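Local structure of chitin elicitor receptor kinase 1 (Arabidopsis thaliana, 4EBY) at residues C5-A10 with F140-T145; L27-A32 with P64-C69. The protein probably acts as a plant immune receptor kinase whose LysM ectodomain recognises chitin oligomers and is activated when chitin brings two receptors together. One frame throughout, in Å; residues are numbered along the deposited sequence.

Interaction 1: C5-A10 with F140-T145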
loop_
_atom_site.group_PDB
_atom_site.type_symbol
_atom_site.label_atom_id
_atom_site.label_comp_id
_atom_site.label_asym_id
_atom_site.label_seq_id
_atom_site.Cartn_x
_atom_site.Cartn_y
_atom_site.Cartn_z
ATOM N N CYS A 5 -3.853 7.921 -12.847
ATOM C CA CYS A 5 -3.460 8.903 -11.836
ATOM C C CYS A 5 -1.961 8.826 -11.574
ATOM O O CYS A 5 -1.323 7.827 -11.854
ATOM C CB CYS A 5 -4.265 8.716 -10.545
ATOM S SG CYS A 5 -4.089 7.123 -9.733
ATOM N N PRO A 6 -1.371 9.898 -11.034
ATOM C CA PRO A 6 0.091 9.878 -10.941
ATOM C C PRO A 6 0.679 9.143 -9.729
ATOM O O PRO A 6 1.872 8.839 -9.703
ATOM C CB PRO A 6 0.443 11.368 -10.850
ATOM C CG PRO A 6 -0.751 11.979 -10.193
ATOM C CD PRO A 6 -1.944 11.221 -10.740
ATOM N N LEU A 7 -0.133 8.908 -8.708
ATOM C CA LEU A 7 0.339 8.167 -7.565
ATOM C C LEU A 7 -0.776 7.611 -6.711
ATOM O O LEU A 7 -1.961 7.954 -6.865
ATOM C CB LEU A 7 1.246 9.011 -6.695
ATOM C CG LEU A 7 0.545 9.901 -5.675
ATOM C CD1 LEU A 7 1.543 10.219 -4.572
ATOM C CD2 LEU A 7 0.074 11.141 -6.332
ATOM N N ALA A 8 -0.369 6.714 -5.826
ATOM C CA ALA A 8 -1.243 6.113 -4.842
ATOM C C ALA A 8 -0.467 6.061 -3.535
ATOM O O ALA A 8 0.734 6.396 -3.505
ATOM C CB ALA A 8 -1.674 4.693 -5.277
ATOM N N LEU A 9 -1.135 5.662 -2.456
ATOM C CA LEU A 9 -0.472 5.537 -1.149
ATOM C C LEU A 9 -0.656 4.110 -0.658
ATOM O O LEU A 9 -1.727 3.528 -0.844
ATOM C CB LEU A 9 -1.086 6.503 -0.137
ATOM C CG LEU A 9 -0.876 7.987 -0.432
ATOM C CD1 LEU A 9 -1.753 8.829 0.461
ATOM C CD2 LEU A 9 0.597 8.328 -0.202
ATOM N N ALA A 10 0.389 3.532 -0.069
ATOM C CA ALA A 10 0.277 2.204 0.530
ATOM C C ALA A 10 0.268 2.334 2.046
ATOM O O ALA A 10 1.076 3.070 2.618
ATOM C CB ALA A 10 1.447 1.307 0.086
ATOM N N PHE A 140 -12.539 12.626 -5.156
ATOM C CA PHE A 140 -11.368 11.856 -4.710
ATOM C C PHE A 140 -10.607 11.229 -5.857
ATOM O O PHE A 140 -11.181 10.492 -6.658
ATOM C CB PHE A 140 -11.773 10.759 -3.721
ATOM C CG PHE A 140 -12.610 11.258 -2.568
ATOM C CD1 PHE A 140 -12.035 11.993 -1.551
ATOM C CD2 PHE A 140 -13.969 10.977 -2.509
ATOM C CE1 PHE A 140 -12.787 12.467 -0.494
ATOM C CE2 PHE A 140 -14.734 11.441 -1.452
ATOM C CZ PHE A 140 -14.137 12.187 -0.438
ATOM N N GLY A 141 -9.299 11.503 -5.907
ATOM C CA GLY A 141 -8.466 10.988 -6.975
ATOM C C GLY A 141 -7.153 10.411 -6.466
ATOM O O GLY A 141 -6.305 10.035 -7.267
ATOM N N LEU A 142 -6.991 10.352 -5.148
ATOM C CA LEU A 142 -5.791 9.771 -4.537
ATOM C C LEU A 142 -6.266 8.757 -3.516
ATOM O O LEU A 142 -7.106 9.076 -2.662
ATOM C CB LEU A 142 -4.957 10.861 -3.840
ATOM C CG LEU A 142 -3.789 10.330 -3.006
ATOM C CD1 LEU A 142 -2.763 9.629 -3.899
ATOM C CD2 LEU A 142 -3.101 11.477 -2.276
ATOM N N PHE A 143 -5.752 7.533 -3.618
ATOM C CA PHE A 143 -6.265 6.411 -2.830
ATOM C C PHE A 143 -5.198 5.646 -2.108
ATOM O O PHE A 143 -4.102 5.431 -2.645
ATOM C CB PHE A 143 -7.076 5.451 -3.707
ATOM C CG PHE A 143 -8.409 6.019 -4.077
ATOM C CD1 PHE A 143 -9.541 5.655 -3.369
ATOM C CD2 PHE A 143 -8.508 6.983 -5.060
ATOM C CE1 PHE A 143 -10.776 6.249 -3.662
ATOM C CE2 PHE A 143 -9.710 7.583 -5.354
ATOM C CZ PHE A 143 -10.856 7.199 -4.675
ATOM N N VAL A 144 -5.549 5.238 -0.896
ATOM C CA VAL A 144 -4.689 4.406 -0.063
ATOM C C VAL A 144 -5.083 2.960 -0.292
ATOM O O VAL A 144 -6.256 2.593 -0.173
ATOM C CB VAL A 144 -4.880 4.700 1.440
ATOM C CG1 VAL A 144 -3.920 3.863 2.277
ATOM C CG2 VAL A 144 -4.687 6.202 1.753
ATOM N N THR A 145 -4.103 2.142 -0.644
ATOM C CA THR A 145 -4.270 0.704 -0.653
ATOM C C THR A 145 -4.093 0.240 0.793
ATOM O O THR A 145 -2.989 0.298 1.360
ATOM C CB THR A 145 -3.204 0.081 -1.559
ATOM O OG1 THR A 145 -3.430 0.536 -2.902
ATOM C CG2 THR A 145 -3.286 -1.432 -1.529
HETATM O O HOH W 1 -4.425 7.018 -6.063
HETATM O O HOH W 2 -3.549 10.163 -7.405
#
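Leu9 O is gripped by Thr145 N at 2.8 Å, the shorter of two direct backbone bonds, the donor nitrogen lying nearly on the line of the carbonyl (C=O...N 167°). The same oxygen takes a CA-H...O contact from Val144 CA at 3.2 Å. One step earlier Leu9 N donates to Phe143 O (3.0 Å, 168° at the hydrogen). Leu9 thus uses both its N-H and its C=O on Phe143 and Thr145, which flank its bridge partner Val144, the pattern of a parallel pair.

Before Leu9 the chains spread and water takes over. Leu7 O accepts from two waters at 2.8 Å each: one in turn accepts from Phe143 N, the other donates to Gly141 O, so the opening is spanned by solvent-mediated bonds.

Leu142 supplies the apolar contact beside the water-bridged part. Its CG is anti to the backbone N (chi1 172°), and its two methyls meet different leucines: CD1 lies 3.8 Å from Leu7 CG and also meets Leu7 O, while CD2 touches Leu9 CD1 at 4.0 Å, the Leu142 and Leu9 side chains crossing at about a right angle. Val144 CG2 continues the patch against Leu9 CB and CD1. On the other face of the sheet lie Ala10 and Thr145, whose OG1 bonds to Asn128 O.

Strand 8-13 is sandwiched in the mixed sheet between strand 60-70, through Ala8 with Phe65 and Ala10 with Val63, and strand 143-147. The latter pairs onward with strand 183-187 through Val144 and Val186, while Phe143 points away from 5-10 and its ring meets that of Tyr171 of helix 165-171 edge-to-face.

Interaction 2: L27-A32 with P64-C69; sequences LNSSIA and PFPCEC. With NAG (2-acetamido-2-deoxy-beta-D-glucopyranose), chain B.
Ile31 and Pro66 make the main apolar contact, their side chains sliding past each other in opposite directions. Ile31 CD1 rests on the proline, 3.4 Å from Pro66 N and 3.6 Å from Pro66 CG. The other branch, CG2, anti to the backbone N, reaches back to Pro64 CB at 3.6 Å, so the forked side chain spans both prolines.

No direct hydrogen bond joins the segments; one water does the polar work. It donates to Leu27 O and to Pro64 O, 2.7 Å each, and shares a 2.6 Å hydrogen bond with Ser29 OG. Ser29 OG, held between its backbone N and carbonyl carbon (chi1 75°), also receives weak bonds from Ile31 N and Ala32 N. The bond from Ile31 N, hydroxyl of residue i to N-H of i+2, has the pattern of an ST turn, though a weak one. The same OG makes a van der Waals contact with Pro66 CD at 3.4 Å.

The covalent bond is on Asn28, whose side chain starts away from 64-69: ND2 is bonded to C1 of an N-acetylglucosamine at 1.4 Å, while Asn28 OD1 accepts from Tyr34 N. Ser30 OG approaches the sugar C6 at 3.5 Å.

The sequence Asn28-Ser29-Ser30 is an N-glycosylation sequon, here in a loop following helix 20-26 that packs on strand 60-70 through Ile31 and Ser29, next to the glycosylated Asn28.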
loop_
_atom_site.group_PDB
_atom_site.type_symbol
_atom_site.label_atom_id
_atom_site.label_comp_id
_atom_site.label_asym_id
_atom_site.label_seq_id
_atom_site.Cartn_x
_atom_site.Cartn_y
_atom_site.Cartn_z
ATOM N N LEU A 27 9.557 -0.791 -0.485
ATOM C CA LEU A 27 8.656 -0.035 -1.338
ATOM C C LEU A 27 9.400 1.048 -2.132
ATOM O O LEU A 27 8.813 2.073 -2.500
ATOM C CB LEU A 27 7.494 0.559 -0.526
ATOM C CG LEU A 27 6.411 -0.421 -0.068
ATOM C CD1 LEU A 27 6.901 -1.465 0.894
ATOM C CD2 LEU A 27 5.242 0.368 0.563
ATOM N N ASN A 28 10.688 0.819 -2.421
ATOM C CA ASN A 28 11.422 1.768 -3.240
ATOM C C ASN A 28 10.764 1.951 -4.616
ATOM O O ASN A 28 10.312 0.981 -5.243
ATOM C CB ASN A 28 12.860 1.311 -3.439
ATOM C CG ASN A 28 13.583 2.177 -4.428
ATOM O OD1 ASN A 28 13.926 3.316 -4.124
ATOM N ND2 ASN A 28 13.791 1.644 -5.631
ATOM N N SER A 29 10.703 3.199 -5.075
ATOM C CA SER A 29 10.257 3.510 -6.424
ATOM C C SER A 29 10.788 4.875 -6.824
ATOM O O SER A 29 11.456 5.526 -6.032
ATOM C CB SER A 29 8.728 3.536 -6.489
ATOM O OG SER A 29 8.224 4.738 -5.879
ATOM N N SER A 30 10.478 5.307 -8.041
ATOM C CA SER A 30 10.879 6.637 -8.493
ATOM C C SER A 30 10.257 7.712 -7.609
ATOM O O SER A 30 10.833 8.785 -7.437
ATOM C CB SER A 30 10.413 6.835 -9.937
ATOM O OG SER A 30 11.067 5.934 -10.815
ATOM N N ILE A 31 9.077 7.417 -7.071
ATOM C CA ILE A 31 8.319 8.360 -6.254
ATOM C C ILE A 31 8.849 8.460 -4.799
ATOM O O ILE A 31 8.733 9.511 -4.145
ATOM C CB ILE A 31 6.822 7.996 -6.341
ATOM C CG1 ILE A 31 6.257 8.553 -7.648
ATOM C CG2 ILE A 31 6.056 8.460 -5.113
ATOM C CD1 ILE A 31 4.849 8.094 -7.971
ATOM N N ALA A 32 9.468 7.378 -4.314
ATOM C CA ALA A 32 10.055 7.357 -2.976
ATOM C C ALA A 32 11.398 6.672 -3.068
ATOM O O ALA A 32 11.551 5.508 -2.654
ATOM C CB ALA A 32 9.157 6.608 -2.009
ATOM N N PRO A 64 3.981 6.823 -0.598
ATOM C CA PRO A 64 3.534 7.091 -1.972
ATOM C C PRO A 64 4.218 6.174 -2.983
ATOM O O PRO A 64 5.396 5.828 -2.800
ATOM C CB PRO A 64 3.964 8.541 -2.201
ATOM C CG PRO A 64 5.249 8.652 -1.351
ATOM C CD PRO A 64 4.970 7.824 -0.112
ATOM N N PHE A 65 3.484 5.758 -4.013
ATOM C CA PHE A 65 4.065 4.931 -5.080
ATOM C C PHE A 65 3.338 5.163 -6.412
ATOM O O PHE A 65 2.226 5.707 -6.426
ATOM C CB PHE A 65 4.084 3.445 -4.682
ATOM C CG PHE A 65 2.712 2.795 -4.590
ATOM C CD1 PHE A 65 2.272 1.979 -5.622
ATOM C CD2 PHE A 65 1.910 2.952 -3.469
ATOM C CE1 PHE A 65 1.028 1.334 -5.552
ATOM C CE2 PHE A 65 0.646 2.309 -3.386
ATOM C CZ PHE A 65 0.218 1.493 -4.424
ATOM N N PRO A 66 3.972 4.802 -7.539
ATOM C CA PRO A 66 3.305 5.049 -8.835
ATOM C C PRO A 66 2.147 4.085 -9.038
ATOM O O PRO A 66 2.212 2.939 -8.606
ATOM C CB PRO A 66 4.396 4.724 -9.872
ATOM C CG PRO A 66 5.706 4.731 -9.089
ATOM C CD PRO A 66 5.340 4.276 -7.706
ATOM N N CYS A 67 1.091 4.540 -9.699
ATOM C CA CYS A 67 -0.085 3.689 -9.896
ATOM C C CYS A 67 -0.288 3.561 -11.406
ATOM O O CYS A 67 -0.673 4.518 -12.075
ATOM C CB CYS A 67 -1.298 4.311 -9.190
ATOM S SG CYS A 67 -2.855 3.320 -9.284
ATOM N N GLU A 68 0.016 2.383 -11.950
ATOM C CA GLU A 68 0.156 2.210 -13.396
ATOM C C GLU A 68 -0.814 1.167 -13.926
ATOM O O GLU A 68 -1.205 0.262 -13.196
ATOM C CB GLU A 68 1.590 1.764 -13.721
ATOM C CG GLU A 68 2.615 2.876 -13.486
ATOM C CD GLU A 68 3.873 2.403 -12.807
ATOM O OE1 GLU A 68 3.856 1.330 -12.170
ATOM O OE2 GLU A 68 4.887 3.127 -12.899
ATOM N N CYS A 69 -1.197 1.290 -15.199
ATOM C CA CYS A 69 -2.048 0.279 -15.815
ATOM C C CYS A 69 -1.240 -0.993 -16.041
ATOM O O CYS A 69 -0.114 -0.942 -16.534
ATOM C CB CYS A 69 -2.641 0.791 -17.123
ATOM S SG CYS A 69 -4.032 -0.242 -17.683
HETATM C C1 NAG B . 14.208 2.495 -6.724
HETATM C C2 NAG B . 15.642 2.142 -7.148
HETATM C C3 NAG B . 16.019 2.984 -8.372
HETATM C C4 NAG B . 14.995 2.792 -9.482
HETATM C C5 NAG B . 13.591 3.066 -8.960
HETATM C C6 NAG B . 12.558 2.809 -10.050
HETATM C C7 NAG B . 17.050 1.352 -5.315
HETATM C C8 NAG B . 17.889 1.657 -4.112
HETATM N N2 NAG B . 16.592 2.369 -6.060
HETATM O O3 NAG B . 17.332 2.652 -8.783
HETATM O O4 NAG B . 15.203 3.687 -10.558
HETATM O O5 NAG B . 13.308 2.279 -7.814
HETATM O O6 NAG B . 12.537 1.439 -10.406
HETATM O O7 NAG B . 16.807 0.179 -5.563
HETATM O O HOH W 3 7.179 3.901 -3.616
#

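Interactions 1 and 2 meet at the shared edge of strands 8-13 and 60-70, their centres 10 Å apart. Ala8 N lies 2.8 Å from Phe65 O, a probable hydrogen bond between the two neighbouring strands. Ile31 CD1 also reaches Pro6 O at 3.5 Å, so the glycosylated loop touches the start of 5-10 as well as 64-69. Phe65 CE2 packs 3.5 Å from Leu9 C. Disulfides Cys5-Cys131 and Cys67-Cys129 tie one residue of each interaction to the same short segment of chain. The sugar on Asn28 belongs to interaction 2; in interaction 1, the Thr145 side chain is about 7 Å from another bound N-acetylglucosamine.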